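Local coordinates for terminal uridylyltransferase 1 (PDB 5HZD), which adds uridines from UTP to the 3' end of guide RNAs, ribosomal RNAs and some mRNAs in trypanosome mitochondrial RNA editing, at residues V106-F109 with G110-A114; F289-F292 with G293-N296; G332-S336 with Y337-I341; V353-V356 with D357-E360; F410-H414 with N415-L419. One frame throughout, in Å; residues are numbered along the deposited sequence. Where two conformers were deposited one is given.

Contact 1. Residues V106-F109 with G110-A114; sequences VFIF and GSSVA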
loop_
_atom_site.group_PDB
_atom_site.type_symbol
_atom_site.label_atom_id
_atom_site.label_comp_id
_atom_site.label_asym_id
_atom_site.label_seq_id
_atom_site.Cartn_x
_atom_site.Cartn_y
_atom_site.Cartn_z
ATOM N N VAL A 106 -14.097 -5.743 -8.143
ATOM C CA VAL A 106 -12.910 -5.736 -7.287
ATOM C C VAL A 106 -11.834 -4.869 -7.936
ATOM O O VAL A 106 -11.513 -5.041 -9.107
ATOM C CB VAL A 106 -12.374 -7.180 -7.064
ATOM C CG1 VAL A 106 -11.083 -7.163 -6.190
ATOM C CG2 VAL A 106 -13.437 -8.042 -6.348
ATOM N N PHE A 107 -11.281 -3.932 -7.157
ATOM C CA PHE A 107 -10.239 -3.018 -7.639
ATOM C C PHE A 107 -8.990 -3.275 -6.818
ATOM O O PHE A 107 -9.072 -3.282 -5.589
ATOM C CB PHE A 107 -10.659 -1.573 -7.335
ATOM C CG PHE A 107 -11.924 -1.121 -8.042
ATOM C CD1 PHE A 107 -13.174 -1.596 -7.622
ATOM C CD2 PHE A 107 -11.883 -0.174 -9.058
ATOM C CE1 PHE A 107 -14.337 -1.188 -8.240
ATOM C CE2 PHE A 107 -13.058 0.259 -9.668
ATOM C CZ PHE A 107 -14.280 -0.261 -9.280
ATOM N N ILE A 108 -7.832 -3.482 -7.446
ATOM C CA ILE A 108 -6.578 -3.528 -6.669
ATOM C C ILE A 108 -6.117 -2.105 -6.340
ATOM O O ILE A 108 -6.181 -1.215 -7.195
ATOM C CB ILE A 108 -5.480 -4.257 -7.425
ATOM C CG1 ILE A 108 -5.831 -5.746 -7.518
ATOM C CG2 ILE A 108 -4.099 -4.045 -6.728
ATOM C CD1 ILE A 108 -4.874 -6.573 -8.396
ATOM N N PHE A 109 -5.642 -1.891 -5.116
ATOM C CA PHE A 109 -4.940 -0.622 -4.832
ATOM C C PHE A 109 -3.718 -0.894 -3.999
ATOM O O PHE A 109 -3.374 -2.052 -3.772
ATOM C CB PHE A 109 -5.875 0.453 -4.251
ATOM C CG PHE A 109 -6.414 0.155 -2.868
ATOM C CD1 PHE A 109 -7.518 -0.668 -2.692
ATOM C CD2 PHE A 109 -5.830 0.723 -1.756
ATOM C CE1 PHE A 109 -8.039 -0.899 -1.398
ATOM C CE2 PHE A 109 -6.304 0.478 -0.471
ATOM C CZ PHE A 109 -7.428 -0.351 -0.294
ATOM N N GLY A 110 -3.026 0.175 -3.595
ATOM C CA GLY A 110 -1.753 0.000 -2.922
ATOM C C GLY A 110 -0.546 0.068 -3.826
ATOM O O GLY A 110 -0.594 0.686 -4.888
ATOM N N SER A 111 0.542 -0.578 -3.403
ATOM C CA SER A 111 1.823 -0.375 -4.080
ATOM C C SER A 111 1.894 -0.909 -5.505
ATOM O O SER A 111 2.695 -0.429 -6.295
ATOM C CB SER A 111 2.997 -0.905 -3.248
ATOM O OG SER A 111 2.984 -2.323 -3.178
ATOM N N SER A 112 1.060 -1.897 -5.862
ATOM C CA SER A 112 1.147 -2.393 -7.220
ATOM C C SER A 112 0.613 -1.346 -8.180
ATOM O O SER A 112 1.066 -1.298 -9.340
ATOM C CB SER A 112 0.409 -3.742 -7.391
ATOM O OG SER A 112 -0.976 -3.601 -7.115
ATOM N N VAL A 113 -0.318 -0.496 -7.705
ATOM C CA VAL A 113 -0.776 0.646 -8.467
ATOM C C VAL A 113 0.263 1.750 -8.395
ATOM O O VAL A 113 0.748 2.203 -9.424
ATOM C CB VAL A 113 -2.130 1.134 -7.958
ATOM C CG1 VAL A 113 -2.538 2.450 -8.665
ATOM C CG2 VAL A 113 -3.170 0.073 -8.250
ATOM N N ALA A 114 0.627 2.151 -7.189
ATOM C CA ALA A 114 1.518 3.301 -7.012
ATOM C C ALA A 114 2.887 3.118 -7.673
ATOM O O ALA A 114 3.411 4.083 -8.245
ATOM C CB ALA A 114 1.692 3.580 -5.538
HETATM O O HOH W 1 -1.038 -3.425 -4.356
#
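The chain leaves strand 105-109 at Phe109, turns through Gly110 and starts the short helix 111-114, which brings Ile108 alongside Ser112 and Val113. Gly110, at the N-cap position, has phi 94° and psi -155°; a side chain here would be jammed against the preceding carbonyl, so the turn calls for glycine. Its own carbonyl O takes the N-H of Ala114 at 3.0 Å. On the Ile108 side the methyl branch does the touching: CG2 lies anti to the backbone N and comes within 3.2 Å of Ser112 OG. Val113 CG2 reaches back to the strand end, 3.4 Å from Ile108 O and 3.9 Å from Phe109 CA. The strand, turn and short helix with Gly110-Ser111 match the Gly-Ser motif of the nucleotidyltransferase palm, and Ser111 probably binds UTP, by analogy with relatives. A water spans the turn, giving a hydrogen to Phe109 O at 2.8 Å and accepting one from Ser112 N at 3.0 Å. The Phe109 side chain leaves the backbone away from the helix, CG between the backbone N and carbonyl carbon (chi1 67°), its ring beside Asp125, a probable ligand of the catalytic magnesium. Ser297 OG hydrogen-bonds to Gly110 N.

Contact 2. Residues F289-F292 with G293-N296; sequences FRAF and GIRN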
loop_
_atom_site.group_PDB
_atom_site.type_symbol
_atom_site.label_atom_id
_atom_site.label_comp_id
_atom_site.label_asym_id
_atom_site.label_seq_id
_atom_site.Cartn_x
_atom_site.Cartn_y
_atom_site.Cartn_z
ATOM N N PHE A 289 -14.087 -2.261 1.561
ATOM C CA PHE A 289 -15.297 -1.961 0.803
ATOM C C PHE A 289 -15.414 -0.501 0.402
ATOM O O PHE A 289 -16.466 -0.055 -0.081
ATOM C CB PHE A 289 -16.529 -2.392 1.610
ATOM C CG PHE A 289 -16.554 -3.857 1.907
ATOM C CD1 PHE A 289 -17.058 -4.752 0.971
ATOM C CD2 PHE A 289 -16.019 -4.352 3.098
ATOM C CE1 PHE A 289 -17.080 -6.113 1.209
ATOM C CE2 PHE A 289 -16.024 -5.712 3.340
ATOM C CZ PHE A 289 -16.546 -6.595 2.403
ATOM N N ARG A 290 -14.335 0.245 0.617
ATOM C CA ARG A 290 -14.343 1.671 0.314
ATOM C C ARG A 290 -13.449 2.033 -0.855
ATOM O O ARG A 290 -12.522 1.306 -1.197
ATOM C CB ARG A 290 -13.888 2.452 1.553
ATOM C CG ARG A 290 -14.749 2.123 2.775
ATOM C CD ARG A 290 -14.404 2.984 3.976
ATOM N NE ARG A 290 -15.142 2.523 5.150
ATOM C CZ ARG A 290 -15.080 3.118 6.337
ATOM N NH1 ARG A 290 -14.306 4.184 6.496
ATOM N NH2 ARG A 290 -15.783 2.647 7.358
ATOM N N ALA A 291 -13.712 3.181 -1.467
ATOM C CA ALA A 291 -12.990 3.575 -2.677
ATOM C C ALA A 291 -11.805 4.497 -2.432
ATOM O O ALA A 291 -10.992 4.697 -3.337
ATOM C CB ALA A 291 -13.945 4.220 -3.674
ATOM N N PHE A 292 -11.668 5.060 -1.232
ATOM C CA PHE A 292 -10.672 6.112 -1.039
ATOM C C PHE A 292 -9.239 5.690 -1.371
ATOM O O PHE A 292 -8.478 6.490 -1.921
ATOM C CB PHE A 292 -10.766 6.736 0.370
ATOM C CG PHE A 292 -10.149 5.899 1.463
ATOM C CD1 PHE A 292 -8.835 6.098 1.847
ATOM C CD2 PHE A 292 -10.903 4.944 2.138
ATOM C CE1 PHE A 292 -8.264 5.340 2.853
ATOM C CE2 PHE A 292 -10.340 4.190 3.163
ATOM C CZ PHE A 292 -9.015 4.387 3.510
ATOM N N GLY A 293 -8.867 4.455 -1.054
ATOM C CA GLY A 293 -7.511 4.018 -1.298
ATOM C C GLY A 293 -7.169 3.927 -2.771
ATOM O O GLY A 293 -6.010 4.085 -3.170
ATOM N N ILE A 294 -8.164 3.644 -3.599
ATOM C CA ILE A 294 -7.960 3.639 -5.047
ATOM C C ILE A 294 -7.474 4.998 -5.535
ATOM O O ILE A 294 -6.492 5.102 -6.289
ATOM C CB ILE A 294 -9.263 3.278 -5.785
ATOM C CG1 ILE A 294 -9.743 1.893 -5.348
ATOM C CG2 ILE A 294 -9.055 3.309 -7.287
ATOM C CD1 ILE A 294 -11.212 1.623 -5.714
ATOM N N ARG A 295 -8.163 6.049 -5.107
ATOM C CA ARG A 295 -7.818 7.398 -5.530
ATOM C C ARG A 295 -6.426 7.777 -5.030
ATOM O O ARG A 295 -5.639 8.377 -5.794
ATOM C CB ARG A 295 -8.852 8.379 -5.002
ATOM C CG ARG A 295 -8.832 9.694 -5.765
ATOM C CD ARG A 295 -9.814 10.659 -5.142
ATOM N NE ARG A 295 -10.040 11.836 -5.957
ATOM C CZ ARG A 295 -10.791 12.850 -5.545
ATOM N NH1 ARG A 295 -11.367 12.765 -4.336
ATOM N NH2 ARG A 295 -10.972 13.923 -6.329
ATOM N N ASN A 296 -6.120 7.429 -3.779
ATOM C CA ASN A 296 -4.807 7.743 -3.205
ATOM C C ASN A 296 -3.713 7.072 -4.042
ATOM O O ASN A 296 -2.709 7.704 -4.402
ATOM C CB ASN A 296 -4.691 7.223 -1.782
ATOM C CG ASN A 296 -5.470 8.043 -0.792
ATOM O OD1 ASN A 296 -6.157 8.985 -1.147
ATOM N ND2 ASN A 296 -5.350 7.677 0.482
HETATM O O HOH W 2 -9.868 1.815 -1.607
#
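Helix 292-304 begins within the UTP-binding site, and the residues 293-296 of its first turn all belong to that site. Phe292 O receives the N-H of Asn296 at 3.1 Å, a nearly straight bond (163° at the hydrogen) lying in the carbonyl plane. One residue earlier, Ala291 O takes Ile294 N at 3.0 Å, but the N-H points poorly and the bond is weak.

Ile294 folds back over the same carbonyl: its CB stands 3.3 Å from Ala291 O, and CD1 reaches Ala291 CB at 4.3 Å. CG1 is placed beside the backbone N (chi1 -59°), which turns the longer branch back toward the approaching loop. On another side of the turn, the Asn296 amide lies close to the Phe292 ring, ND2 at the ring edge near its plane and 4.1 Å from CD1.

The loop joins strand 285-288 of the palm sheet to the helix. Where it enters the first turn, a water donates to Arg290 O at 2.7 Å and accepts a weak bond from Gly293 N, filling in for a carbonyl that the first turn of a helix lacks. The two arginines send their ends away from the turn. Arg290 NE forms a salt bridge with Glu143, while the extended chain of Arg295 carries its NE to the carbonyl of Ile361. Tyr469, of the nucleotide recognition motif, packs against both Arg295 and Asn296.

Contact 3. Residues G332-S336 with Y337-I341; sequences GYFTS and YAINI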
loop_
_atom_site.group_PDB
_atom_site.type_symbol
_atom_site.label_atom_id
_atom_site.label_comp_id
_atom_site.label_asym_id
_atom_site.label_seq_id
_atom_site.Cartn_x
_atom_site.Cartn_y
_atom_site.Cartn_z
ATOM N N GLY A 332 2.050 6.579 16.484
ATOM C CA GLY A 332 1.772 7.993 16.263
ATOM C C GLY A 332 2.723 8.685 15.296
ATOM O O GLY A 332 2.633 9.909 15.074
ATOM N N TYR A 333 3.656 7.927 14.727
ATOM C CA TYR A 333 4.552 8.548 13.756
ATOM C C TYR A 333 3.869 8.519 12.393
ATOM O O TYR A 333 2.634 8.329 12.307
ATOM C CB TYR A 333 5.925 7.885 13.740
ATOM C CG TYR A 333 6.719 8.116 15.012
ATOM C CD1 TYR A 333 7.547 9.223 15.144
ATOM C CD2 TYR A 333 6.627 7.223 16.072
ATOM C CE1 TYR A 333 8.274 9.441 16.303
ATOM C CE2 TYR A 333 7.346 7.430 17.243
ATOM C CZ TYR A 333 8.171 8.544 17.343
ATOM O OH TYR A 333 8.889 8.759 18.509
ATOM N N PHE A 334 4.637 8.695 11.320
ATOM C CA PHE A 334 4.020 8.797 9.995
ATOM C C PHE A 334 3.654 7.436 9.410
ATOM O O PHE A 334 4.168 6.392 9.806
ATOM C CB PHE A 334 4.992 9.470 9.032
ATOM C CG PHE A 334 5.212 10.920 9.304
ATOM C CD1 PHE A 334 4.152 11.813 9.344
ATOM C CD2 PHE A 334 6.502 11.405 9.481
ATOM C CE1 PHE A 334 4.362 13.169 9.586
ATOM C CE2 PHE A 334 6.714 12.757 9.703
ATOM C CZ PHE A 334 5.656 13.639 9.759
ATOM N N THR A 335 2.748 7.467 8.447
ATOM C CA THR A 335 2.435 6.300 7.649
ATOM C C THR A 335 3.313 6.264 6.401
ATOM O O THR A 335 3.979 7.254 6.038
ATOM C CB THR A 335 0.990 6.395 7.155
ATOM O OG1 THR A 335 0.820 7.621 6.421
ATOM C CG2 THR A 335 0.021 6.374 8.315
ATOM N N SER A 336 3.279 5.152 5.686
ATOM C CA SER A 336 4.004 5.087 4.423
ATOM C C SER A 336 3.475 6.107 3.426
ATOM O O SER A 336 4.245 6.701 2.646
ATOM C CB SER A 336 3.940 3.680 3.833
ATOM O OG SER A 336 4.667 2.786 4.685
ATOM N N TYR A 337 2.173 6.351 3.441
ATOM C CA TYR A 337 1.599 7.365 2.571
ATOM C C TYR A 337 2.209 8.733 2.884
ATOM O O TYR A 337 2.564 9.462 1.954
ATOM C CB TYR A 337 0.077 7.409 2.781
ATOM C CG TYR A 337 -0.727 8.294 1.843
ATOM C CD1 TYR A 337 -0.560 8.237 0.470
ATOM C CD2 TYR A 337 -1.743 9.106 2.342
ATOM C CE1 TYR A 337 -1.353 9.022 -0.393
ATOM C CE2 TYR A 337 -2.548 9.885 1.489
ATOM C CZ TYR A 337 -2.343 9.837 0.130
ATOM O OH TYR A 337 -3.144 10.614 -0.706
ATOM N N ALA A 338 2.342 9.073 4.161
ATOM C CA ALA A 338 2.924 10.375 4.537
ATOM C C ALA A 338 4.360 10.521 4.005
ATOM O O ALA A 338 4.773 11.617 3.546
ATOM C CB ALA A 338 2.907 10.548 6.035
ATOM N N ILE A 339 5.135 9.439 4.079
ATOM C CA ILE A 339 6.518 9.482 3.586
ATOM C C ILE A 339 6.520 9.705 2.071
ATOM O O ILE A 339 7.316 10.487 1.564
ATOM C CB ILE A 339 7.305 8.205 3.948
ATOM C CG1 ILE A 339 7.323 7.978 5.472
ATOM C CG2 ILE A 339 8.790 8.305 3.460
ATOM C CD1 ILE A 339 7.858 9.165 6.295
ATOM N N ASN A 340 5.623 9.036 1.335
ATOM C CA ASN A 340 5.553 9.281 -0.108
ATOM C C ASN A 340 5.183 10.736 -0.405
ATOM O O ASN A 340 5.702 11.344 -1.357
ATOM C CB ASN A 340 4.530 8.350 -0.768
ATOM C CG ASN A 340 5.101 7.006 -1.119
ATOM O OD1 ASN A 340 6.234 6.900 -1.568
ATOM N ND2 ASN A 340 4.309 5.958 -0.918
ATOM N N ILE A 341 4.300 11.326 0.417
ATOM C CA ILE A 341 3.954 12.724 0.211
ATOM C C ILE A 341 5.171 13.623 0.476
ATOM O O ILE A 341 5.398 14.587 -0.271
ATOM C CB ILE A 341 2.728 13.138 1.040
ATOM C CG1 ILE A 341 1.501 12.394 0.498
ATOM C CG2 ILE A 341 2.515 14.671 0.988
ATOM C CD1 ILE A 341 0.321 12.350 1.478
#
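Thr335 and Ala338 meet at the start of helix 336-349 through a polar cap, backed by apolar contacts from Phe334. Thr335 is the N-cap: its OG1 accepts the N-H of Ala338 at 3.1 Å, with 158° at the hydrogen. Chi1 of 57° sets OG1 between the backbone N and carbonyl carbon, from where it can reach forward over the first turn. Two ordinary helical bonds follow, Ile339 N to Thr335 O at 3.2 Å and Asn340 N to Ser336 O at 3.0 Å. Thr335 thus serves the helix twice, side-chain oxygen to one amide and carbonyl to the next.

The apolar part lies just ahead of the cap. Phe334 CD1 sits 3.8 Å from Ala338 CB, while Phe334 CB touches Ile339 CD1 at 4.0 Å; the Phe334 and Ile339 side chains cross at about a right angle. Farther along, in one of its two conformers, Ile341 CD1 lies 3.7 Å above the plane of the Tyr337 ring and over its centre, a CH-pi contact against one face of the ring of Tyr337, which binds UTP. Ser336 OG, also in the UTP site, bonds to Asn327, with a weak second bond from Lys318.

Helix 310-324 lies beside the turn: its Leu317 and Ser321 meet Ile339, and its Lys322 meets Ser336. Helix 292-304 approaches through Asn296 and Leu300, both against Tyr337, while Phe334 packs on Ile465 and Ile479 from loops.

Contact 4. Residues V353-V356 with D357-E360; sequences VPYV and DPLE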
loop_
_atom_site.group_PDB
_atom_site.type_symbol
_atom_site.label_atom_id
_atom_site.label_comp_id
_atom_site.label_asym_id
_atom_site.label_seq_id
_atom_site.Cartn_x
_atom_site.Cartn_y
_atom_site.Cartn_z
ATOM N N VAL A 353 9.557 16.857 -10.812
ATOM C CA VAL A 353 8.328 16.348 -11.440
ATOM C C VAL A 353 7.342 17.515 -11.551
ATOM O O VAL A 353 7.363 18.426 -10.721
ATOM C CB VAL A 353 7.625 15.210 -10.648
ATOM C CG1 VAL A 353 8.560 13.978 -10.436
ATOM C CG2 VAL A 353 7.105 15.701 -9.318
ATOM N N PRO A 354 6.446 17.459 -12.545
ATOM C CA PRO A 354 5.393 18.472 -12.662
ATOM C C PRO A 354 4.387 18.372 -11.518
ATOM O O PRO A 354 4.126 17.309 -10.957
ATOM C CB PRO A 354 4.703 18.111 -13.991
ATOM C CG PRO A 354 5.736 17.372 -14.773
ATOM C CD PRO A 354 6.459 16.553 -13.710
ATOM N N TYR A 355 3.799 19.512 -11.163
ATOM C CA TYR A 355 2.716 19.495 -10.181
ATOM C C TYR A 355 1.470 18.773 -10.708
ATOM O O TYR A 355 1.108 18.920 -11.886
ATOM C CB TYR A 355 2.370 20.951 -9.787
ATOM C CG TYR A 355 1.199 21.014 -8.846
ATOM C CD1 TYR A 355 1.353 20.646 -7.508
ATOM C CD2 TYR A 355 -0.066 21.415 -9.292
ATOM C CE1 TYR A 355 0.271 20.652 -6.645
ATOM C CE2 TYR A 355 -1.161 21.435 -8.410
ATOM C CZ TYR A 355 -0.965 21.049 -7.101
ATOM O OH TYR A 355 -2.046 21.074 -6.257
ATOM N N VAL A 356 0.823 17.990 -9.846
ATOM C CA VAL A 356 -0.480 17.399 -10.161
ATOM C C VAL A 356 -1.467 17.769 -9.053
ATOM O O VAL A 356 -1.224 17.464 -7.871
ATOM C CB VAL A 356 -0.407 15.864 -10.199
ATOM C CG1 VAL A 356 -1.797 15.270 -10.508
ATOM C CG2 VAL A 356 0.608 15.385 -11.215
ATOM N N ASP A 357 -2.567 18.426 -9.410
ATOM C CA ASP A 357 -3.588 18.716 -8.403
ATOM C C ASP A 357 -4.301 17.418 -8.024
ATOM O O ASP A 357 -4.764 16.686 -8.915
ATOM C CB ASP A 357 -4.587 19.726 -8.958
ATOM C CG ASP A 357 -5.483 20.315 -7.879
ATOM O OD1 ASP A 357 -5.928 19.579 -6.979
ATOM O OD2 ASP A 357 -5.742 21.541 -7.921
ATOM N N PRO A 358 -4.381 17.094 -6.721
ATOM C CA PRO A 358 -5.133 15.880 -6.372
ATOM C C PRO A 358 -6.539 15.835 -7.004
ATOM O O PRO A 358 -7.008 14.745 -7.339
ATOM C CB PRO A 358 -5.171 15.933 -4.844
ATOM C CG PRO A 358 -3.800 16.579 -4.509
ATOM C CD PRO A 358 -3.742 17.694 -5.528
ATOM N N LEU A 359 -7.155 16.980 -7.233
ATOM C CA LEU A 359 -8.495 17.029 -7.858
ATOM C C LEU A 359 -8.556 16.529 -9.305
ATOM O O LEU A 359 -9.646 16.260 -9.828
ATOM C CB LEU A 359 -9.085 18.439 -7.758
ATOM C CG LEU A 359 -9.318 18.899 -6.308
ATOM C CD1 LEU A 359 -10.066 20.212 -6.272
ATOM C CD2 LEU A 359 -10.041 17.840 -5.485
ATOM N N GLU A 360 -7.391 16.393 -9.945
ATOM C CA GLU A 360 -7.281 15.828 -11.291
ATOM C C GLU A 360 -7.591 14.338 -11.382
ATOM O O GLU A 360 -7.891 13.831 -12.480
ATOM C CB GLU A 360 -5.864 16.046 -11.852
ATOM C CG GLU A 360 -5.615 17.448 -12.311
ATOM C CD GLU A 360 -4.195 17.645 -12.790
ATOM O OE1 GLU A 360 -3.812 17.028 -13.815
ATOM O OE2 GLU A 360 -3.459 18.407 -12.127
HETATM O O HOH W 3 -4.119 23.246 -7.124
#
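The Tyr355 ring meets the backbone of Asp357 obliquely, and this is the closely packed part of the contact. Its CG is anti to the backbone N (chi1 176°), carrying the ring forward along the chain until Tyr355 CE2 is 3.5 Å from Asp357 N and Tyr355 OH is 3.5 Å from Asp357 CA. Pro358 continues the surface: Pro358 CD is 3.9 Å from Tyr355 OH, with the two side chains crossing at about a right angle. Val356 is buried, packing on Lys302 of helix 292-304, and Tyr303 of that helix binds Val356 N through its hydroxyl.

Glu360, by contrast, lies on the exposed side. Its chain runs back so that OE2 accepts from Asp357 N at 2.9 Å, approached 39° out of the carboxylate plane, and rests 3.7 Å from Val356 CA. Asp357 OD1 takes the N-H of Leu359 at 2.9 Å with 165° at the hydrogen, an Asx turn that opens the 3-10 segment 358-360. A water gives hydrogens to both Tyr355 OH and Asp357 OD2, and the same hydroxyl also bonds with Leu419 O.

Each carboxylate takes a backbone amide, Glu360 that of Asp357 and Asp357 that of Leu359. The amide hydrogens, and for Asp357 a water, would be expected to stabilise the charged carboxylates.

Contact 5. Residues F410-H414 with N415-L419; sequences FDWGH and NVISL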
loop_
_atom_site.group_PDB
_atom_site.type_symbol
_atom_site.label_atom_id
_atom_site.label_comp_id
_atom_site.label_asym_id
_atom_site.label_seq_id
_atom_site.Cartn_x
_atom_site.Cartn_y
_atom_site.Cartn_z
ATOM N N PHE A 410 13.335 23.190 4.221
ATOM C CA PHE A 410 11.899 23.233 4.520
ATOM C C PHE A 410 11.626 23.873 5.882
ATOM O O PHE A 410 12.278 23.542 6.879
ATOM C CB PHE A 410 11.281 21.819 4.454
ATOM C CG PHE A 410 9.808 21.838 4.693
ATOM C CD1 PHE A 410 8.959 22.376 3.737
ATOM C CD2 PHE A 410 9.282 21.386 5.893
ATOM C CE1 PHE A 410 7.581 22.463 3.965
ATOM C CE2 PHE A 410 7.903 21.472 6.140
ATOM C CZ PHE A 410 7.056 22.019 5.185
ATOM N N ASP A 411 10.634 24.766 5.924
ATOM C CA ASP A 411 10.323 25.482 7.163
ATOM C C ASP A 411 9.283 24.693 7.949
ATOM O O ASP A 411 8.076 24.939 7.830
ATOM C CB ASP A 411 9.821 26.884 6.863
ATOM C CG ASP A 411 9.721 27.746 8.110
ATOM O OD1 ASP A 411 9.680 27.195 9.243
ATOM O OD2 ASP A 411 9.709 28.984 7.948
ATOM N N TRP A 412 9.760 23.772 8.768
ATOM C CA TRP A 412 8.849 22.928 9.558
ATOM C C TRP A 412 8.044 23.741 10.555
ATOM O O TRP A 412 6.958 23.322 10.981
ATOM C CB TRP A 412 9.607 21.863 10.321
ATOM C CG TRP A 412 10.188 20.720 9.504
ATOM C CD1 TRP A 412 11.505 20.563 9.162
ATOM C CD2 TRP A 412 9.503 19.557 9.010
ATOM N NE1 TRP A 412 11.686 19.377 8.483
ATOM C CE2 TRP A 412 10.477 18.739 8.371
ATOM C CE3 TRP A 412 8.172 19.117 9.053
ATOM C CZ2 TRP A 412 10.166 17.506 7.792
ATOM C CZ3 TRP A 412 7.853 17.900 8.457
ATOM C CH2 TRP A 412 8.850 17.099 7.827
ATOM N N GLY A 413 8.567 24.904 10.939
ATOM C CA GLY A 413 7.928 25.697 11.977
ATOM C C GLY A 413 6.702 26.420 11.470
ATOM O O GLY A 413 5.734 26.607 12.224
ATOM N N HIS A 414 6.725 26.814 10.193
ATOM C CA HIS A 414 5.669 27.671 9.663
ATOM C C HIS A 414 4.904 27.136 8.462
ATOM O O HIS A 414 3.816 27.649 8.154
ATOM C CB HIS A 414 6.222 29.056 9.341
ATOM C CG HIS A 414 6.732 29.757 10.552
ATOM N ND1 HIS A 414 5.892 30.205 11.549
ATOM C CD2 HIS A 414 7.992 30.026 10.963
ATOM C CE1 HIS A 414 6.614 30.755 12.511
ATOM N NE2 HIS A 414 7.890 30.661 12.179
ATOM N N ASN A 415 5.451 26.125 7.785
ATOM C CA ASN A 415 4.849 25.642 6.550
ATOM C C ASN A 415 4.363 24.203 6.641
ATOM O O ASN A 415 4.644 23.503 7.601
ATOM C CB ASN A 415 5.848 25.772 5.398
ATOM C CG ASN A 415 6.131 27.230 5.030
ATOM O OD1 ASN A 415 5.342 28.153 5.340
ATOM N ND2 ASN A 415 7.249 27.446 4.337
ATOM N N VAL A 416 3.636 23.784 5.621
ATOM C CA VAL A 416 3.011 22.471 5.611
ATOM C C VAL A 416 3.424 21.766 4.337
ATOM O O VAL A 416 3.393 22.357 3.258
ATOM C CB VAL A 416 1.478 22.637 5.558
ATOM C CG1 VAL A 416 0.775 21.250 5.444
ATOM C CG2 VAL A 416 0.966 23.450 6.773
ATOM N N ILE A 417 3.794 20.496 4.451
ATOM C CA ILE A 417 4.060 19.654 3.268
ATOM C C ILE A 417 2.713 19.343 2.639
ATOM O O ILE A 417 1.885 18.655 3.241
ATOM C CB ILE A 417 4.780 18.374 3.712
ATOM C CG1 ILE A 417 6.143 18.726 4.350
ATOM C CG2 ILE A 417 4.998 17.426 2.526
ATOM C CD1 ILE A 417 6.944 17.523 4.898
ATOM N N SER A 418 2.445 19.883 1.454
ATOM C CA SER A 418 1.110 19.756 0.892
ATOM C C SER A 418 1.152 19.711 -0.618
ATOM O O SER A 418 1.865 20.501 -1.259
ATOM C CB SER A 418 0.221 20.937 1.325
ATOM O OG SER A 418 -1.049 20.789 0.694
ATOM N N LEU A 419 0.408 18.756 -1.180
ATOM C CA LEU A 419 0.253 18.657 -2.636
ATOM C C LEU A 419 -1.054 19.290 -3.076
ATOM O O LEU A 419 -1.416 19.227 -4.250
ATOM C CB LEU A 419 0.284 17.180 -3.081
ATOM C CG LEU A 419 1.512 16.393 -2.637
ATOM C CD1 LEU A 419 1.322 14.948 -3.099
ATOM C CD2 LEU A 419 2.710 17.044 -3.257
HETATM O O HOH W 4 5.450 21.478 9.459
#
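Asp411 O accepts the N-H of Asn415 at 2.9 Å, nearly in line with the carbonyl, and closes the loop that follows helix 385-409. The same residue grips the loop with its side chain: OD1 takes the N-H of His414 at 3.1 Å, met from well above the carboxylate plane, and more weakly that of Gly413. This Asx motif, with Asp411 also at the centre of an inverse gamma turn, folds the chain back before strand 415-416. A water donates to both Trp412 O and Asn415 O, tying the loop to the start of the strand.

The apolar half is a cluster of two aromatic rings and Ile417. Phe410 is carried forward with CG anti to its N (chi1 -177°), and its CZ meets Ile417 CG1 at 3.5 Å. Trp412 begins by pointing away from the strand, but its six-membered ring swings round so that CH2 lies 3.5 Å from Ile417 CD1. Between the rings, Phe410 CD2 stands 3.6 Å above the indole plane and over its centre, with the Phe410 edge turned to that face: a T-shaped pair. Ile417 is thus touched by both rings, Phe410 at CG1 and Trp412 at CD1.

Strand 415-416 pairs antiparallel with strand 425-426, and Lys427 beyond it bonds to Trp412 O. Tyr406 of helix 385-409 takes the indole N-H on its carbonyl, while Met342 of helix 336-349 packs on both Trp412 and Ile417.

All five contacts are partly buried, contact 1 nearest the chain's centre and contacts 2 and 3 next. Between contacts 1 and 2, Phe107 and Phe109 of the palm strand pack on the first turn of helix 292-304. Contact 3, another helix start, faces contact 2 through Tyr337 and Asn296, so these three gather residues known or thought to bind UTP. Their helix starts differ: glycine at the N-cap in contact 1, a threonine cap in contact 3, a water at the turn in contact 2. Contacts 4 and 5 lie farther out, their centres about 20 and 24 Å from that of the chain; both use an aspartate to shape a loop, and Tyr355 joins them at Leu419.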